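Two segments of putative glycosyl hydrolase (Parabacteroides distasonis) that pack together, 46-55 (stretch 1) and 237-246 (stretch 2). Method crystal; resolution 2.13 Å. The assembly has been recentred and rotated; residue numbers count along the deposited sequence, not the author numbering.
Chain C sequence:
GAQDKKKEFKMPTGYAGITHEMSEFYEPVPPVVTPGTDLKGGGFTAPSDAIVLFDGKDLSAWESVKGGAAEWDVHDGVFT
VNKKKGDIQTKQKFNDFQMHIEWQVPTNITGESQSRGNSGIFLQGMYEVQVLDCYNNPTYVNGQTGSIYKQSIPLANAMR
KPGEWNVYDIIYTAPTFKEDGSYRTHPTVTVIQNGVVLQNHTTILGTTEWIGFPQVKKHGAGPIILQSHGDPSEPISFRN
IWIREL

Stretch 1, residues 46-55: APSDAIVLFD
Stretch 2 237-246: SFRNIWIREL

Stretch 2 is an extended strand from Ser 237 to Glu 245, and stretch 1 runs antiparallel to it after a type I turn from Pro 47 to Ala 50, closed by Ala 50 N to Pro 47 O at 3.0 Å. Between Ser 48 (phi/psi -64/-27) and Asp 49 (-96/6) at the turn's centre and Ala 50 (-86/151), the chain passes into extended geometry.

The register pairs Ile 51 with Ile 243 (CA to CA 5.3 Å) through two hydrogen bonds, Ile 51 N to Ile 243 O at 2.7 Å and Ile 243 N to Ile 51 O at 3.0 Å. Val 52 faces Trp 242 as a non-hydrogen-bonded pair, CA to CA 4.6 Å. A beta bulge then shifts the register by one: Leu 53, at -85/-30, turns the chain, and Phe 54 (-161/129) pairs with Ile 241. Ile 241 O consequently accepts twice, from Leu 53 N at 2.9 Å and from Phe 54 N at 3.0 Å, so one carbonyl satisfies the amides of both residues at the bulge. Ile 241 N returns a bond to Phe 54 O at 2.9 Å. On the other strand, Asn 240 takes an unusual positive phi (phi/psi 46/67).

Ile 51, Phe 54, Ile 241 and Ile 243 share one sheet face. Leu 53 (m, t) points toward stretch 2 and joins them, its CB 3.8 Å from Ile 241 CG2 and its CD1 3.7 Å from Ile 243 CG2. Branched and aliphatic side chains suit this close packing; Ile 241 is m, t and Ile 243 t, t. Phe 54 (chi1 t, chi2 79°) is buried, with CD2 3.9 Å from Arg 239 CA.

Val 52 and Trp 242 point to the opposite face. Trp 242 (chi1 p, chi2 -96°) offers one indole face to the start of stretch 1: Ala 46 CA lies 3.5 Å from the centroid of its five-membered ring and Pro 47 CD 3.5 Å from that of its six-membered ring, both CH-pi contacts. A small alanine and the compact, C-gamma-endo proline ring fit closely there.

Pro 47 CG also touches Arg 244 CD at 3.7 Å. Arg 244 (p, t, m, chi4 -76°) forms a two-pronged salt bridge with Asp 49 (chi1 p): NE to OD1 at 3.0 Å and NH2 to OD2 at 2.8 Å. Its NH1 is satisfied elsewhere in the structure.

Water supplies further partners. One molecule joins Asp 49 O (3.0 Å from its oxygen) to Glu 245 N (2.9 Å); another lies 3.0 Å from Phe 54 O and 2.9 Å from Asn 240 OD1. A third accepts from Ala 46 N at 2.9 Å. Asn 240 ND2 and Trp 242 NE1 are hydrogen-bonded elsewhere in the structure.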

# COMPACT_ATOMS: atom_id res chain seq x y z
N ALA C 46 -15.79 23.28 -11.89
CA ALA C 46 -14.36 23.39 -11.61
C ALA C 46 -14.05 24.29 -10.41
O ALA C 46 -14.57 25.39 -10.33
CB ALA C 46 -13.62 23.89 -12.84
N PRO C 47 -13.21 23.81 -9.48
CA PRO C 47 -12.69 24.69 -8.43
C PRO C 47 -11.68 25.67 -9.00
O PRO C 47 -11.23 25.50 -10.14
CB PRO C 47 -12.03 23.73 -7.44
CG PRO C 47 -11.80 22.47 -8.18
CD PRO C 47 -12.77 22.41 -9.31
N SER C 48 -11.33 26.69 -8.21
CA SER C 48 -10.56 27.84 -8.71
C SER C 48 -9.14 27.48 -9.19
O SER C 48 -8.61 28.16 -10.05
CB SER C 48 -10.46 28.91 -7.62
OG SER C 48 -9.83 28.40 -6.46
N ASP C 49 -8.56 26.41 -8.65
CA ASP C 49 -7.22 25.98 -9.06
C ASP C 49 -7.23 24.88 -10.13
O ASP C 49 -6.18 24.35 -10.48
CB ASP C 49 -6.43 25.51 -7.83
CG ASP C 49 -6.94 24.19 -7.26
OD1 ASP C 49 -8.10 23.82 -7.52
OD2 ASP C 49 -6.18 23.54 -6.52
N ALA C 50 -8.40 24.53 -10.64
CA ALA C 50 -8.50 23.47 -11.64
C ALA C 50 -8.26 24.01 -13.04
O ALA C 50 -8.56 25.17 -13.33
CB ALA C 50 -9.86 22.79 -11.57
N ILE C 51 -7.75 23.16 -13.92
CA ILE C 51 -7.70 23.44 -15.34
C ILE C 51 -9.05 23.05 -15.95
O ILE C 51 -9.48 21.91 -15.82
CB ILE C 51 -6.56 22.68 -16.02
CG1 ILE C 51 -5.22 23.13 -15.45
CG2 ILE C 51 -6.57 22.90 -17.53
CD1 ILE C 51 -4.13 22.09 -15.58
N VAL C 52 -9.73 24.00 -16.58
CA VAL C 52 -11.01 23.73 -17.23
C VAL C 52 -10.76 23.15 -18.61
O VAL C 52 -10.35 23.87 -19.52
CB VAL C 52 -11.88 25.00 -17.35
CG1 VAL C 52 -13.19 24.69 -18.06
CG2 VAL C 52 -12.17 25.59 -15.97
N LEU C 53 -11.03 21.86 -18.78
CA LEU C 53 -10.83 21.20 -20.07
C LEU C 53 -12.04 21.37 -21.00
O LEU C 53 -11.89 21.37 -22.23
CB LEU C 53 -10.51 19.71 -19.87
CG LEU C 53 -9.20 19.42 -19.12
CD1 LEU C 53 -9.06 17.93 -18.85
CD2 LEU C 53 -7.99 19.93 -19.89
N PHE C 54 -13.23 21.48 -20.41
CA PHE C 54 -14.42 21.85 -21.17
C PHE C 54 -15.50 22.36 -20.24
O PHE C 54 -15.82 21.72 -19.24
CB PHE C 54 -14.97 20.65 -21.95
CG PHE C 54 -16.13 21.01 -22.83
CD1 PHE C 54 -15.92 21.62 -24.05
CD2 PHE C 54 -17.43 20.75 -22.43
CE1 PHE C 54 -16.98 21.97 -24.87
CE2 PHE C 54 -18.50 21.10 -23.24
CZ PHE C 54 -18.27 21.70 -24.47
N ASP C 55 -16.05 23.53 -20.56
CA ASP C 55 -17.22 24.04 -19.84
C ASP C 55 -18.26 24.64 -20.79
O ASP C 55 -19.04 25.50 -20.38
CB ASP C 55 -16.80 25.04 -18.75
CG ASP C 55 -16.20 26.32 -19.31
OD1 ASP C 55 -16.08 26.46 -20.54
OD2 ASP C 55 -15.84 27.20 -18.50
N SER C 237 -22.14 12.11 -25.68
CA SER C 237 -21.78 13.51 -25.49
C SER C 237 -21.11 13.72 -24.13
O SER C 237 -21.36 12.98 -23.18
CB SER C 237 -23.01 14.40 -25.62
OG SER C 237 -23.46 14.43 -26.96
N PHE C 238 -20.28 14.76 -24.05
CA PHE C 238 -19.53 15.08 -22.84
C PHE C 238 -19.80 16.52 -22.39
O PHE C 238 -20.12 17.38 -23.21
CB PHE C 238 -18.04 14.94 -23.10
CG PHE C 238 -17.58 13.53 -23.33
CD1 PHE C 238 -17.24 12.72 -22.26
CD2 PHE C 238 -17.45 13.03 -24.61
CE1 PHE C 238 -16.81 11.43 -22.47
CE2 PHE C 238 -17.02 11.74 -24.83
CZ PHE C 238 -16.70 10.93 -23.75
N ARG C 239 -19.66 16.77 -21.09
CA ARG C 239 -19.70 18.13 -20.56
C ARG C 239 -18.95 18.21 -19.24
O ARG C 239 -18.58 17.18 -18.66
CB ARG C 239 -21.13 18.60 -20.34
CG ARG C 239 -21.78 17.99 -19.11
CD ARG C 239 -23.21 18.46 -18.89
NE ARG C 239 -23.72 17.99 -17.60
CZ ARG C 239 -24.93 18.23 -17.13
NH1 ARG C 239 -25.79 18.94 -17.84
NH2 ARG C 239 -25.29 17.76 -15.94
N ASN C 240 -18.72 19.43 -18.78
CA ASN C 240 -18.13 19.71 -17.47
C ASN C 240 -16.89 18.85 -17.17
O ASN C 240 -16.91 18.00 -16.28
CB ASN C 240 -19.17 19.54 -16.37
CG ASN C 240 -18.68 20.02 -15.01
OD1 ASN C 240 -17.74 20.81 -14.91
ND2 ASN C 240 -19.31 19.54 -13.95
N ILE C 241 -15.82 19.09 -17.93
CA ILE C 241 -14.57 18.38 -17.73
C ILE C 241 -13.56 19.32 -17.10
O ILE C 241 -13.24 20.37 -17.67
CB ILE C 241 -14.01 17.82 -19.04
CG1 ILE C 241 -15.12 17.10 -19.81
CG2 ILE C 241 -12.83 16.90 -18.77
CD1 ILE C 241 -14.67 16.48 -21.12
N TRP C 242 -13.05 18.95 -15.93
CA TRP C 242 -11.94 19.68 -15.33
C TRP C 242 -10.95 18.73 -14.67
O TRP C 242 -11.27 17.59 -14.37
CB TRP C 242 -12.43 20.74 -14.34
CG TRP C 242 -13.37 20.28 -13.26
CD1 TRP C 242 -14.73 20.34 -13.28
CD2 TRP C 242 -13.02 19.75 -11.98
NE1 TRP C 242 -15.25 19.86 -12.11
CE2 TRP C 242 -14.22 19.49 -11.28
CE3 TRP C 242 -11.81 19.45 -11.35
CZ2 TRP C 242 -14.25 18.94 -10.00
CZ3 TRP C 242 -11.83 18.91 -10.06
CH2 TRP C 242 -13.05 18.66 -9.41
N ILE C 243 -9.75 19.24 -14.46
CA ILE C 243 -8.66 18.45 -13.92
C ILE C 243 -7.83 19.35 -13.01
O ILE C 243 -7.61 20.52 -13.33
CB ILE C 243 -7.81 17.85 -15.05
CG1 ILE C 243 -6.76 16.87 -14.50
CG2 ILE C 243 -7.12 18.94 -15.87
CD1 ILE C 243 -6.20 15.95 -15.56
N ARG C 244 -7.41 18.82 -11.87
CA ARG C 244 -6.47 19.55 -11.03
C ARG C 244 -5.34 18.64 -10.61
O ARG C 244 -5.55 17.47 -10.29
CB ARG C 244 -7.16 20.20 -9.83
CG ARG C 244 -8.08 19.31 -9.03
CD ARG C 244 -8.93 20.14 -8.08
NE ARG C 244 -8.13 20.88 -7.10
CZ ARG C 244 -7.53 20.35 -6.03
NH1 ARG C 244 -7.63 19.04 -5.77
NH2 ARG C 244 -6.83 21.12 -5.22
N GLU C 245 -4.13 19.17 -10.68
CA GLU C 245 -2.94 18.38 -10.46
C GLU C 245 -2.79 18.18 -8.97
O GLU C 245 -3.07 19.08 -8.20
CB GLU C 245 -1.73 19.07 -11.07
CG GLU C 245 -1.90 19.36 -12.55
CD GLU C 245 -0.62 19.79 -13.23
OE1 GLU C 245 0.31 18.96 -13.34
OE2 GLU C 245 -0.54 20.96 -13.66
N LEU C 246 -2.39 16.98 -8.57
CA LEU C 246 -2.11 16.67 -7.18
C LEU C 246 -0.60 16.49 -6.99
O LEU C 246 0.17 16.45 -7.97
CB LEU C 246 -2.86 15.40 -6.76
CG LEU C 246 -4.39 15.47 -6.88
CD1 LEU C 246 -5.01 14.09 -6.75
CD2 LEU C 246 -4.95 16.42 -5.85
OXT LEU C 246 -0.10 16.37 -5.88
O HOH W 1 -16.36 24.01 -14.64
O HOH W 2 -4.44 21.97 -11.24
O HOH W 3 -15.63 22.28 -16.33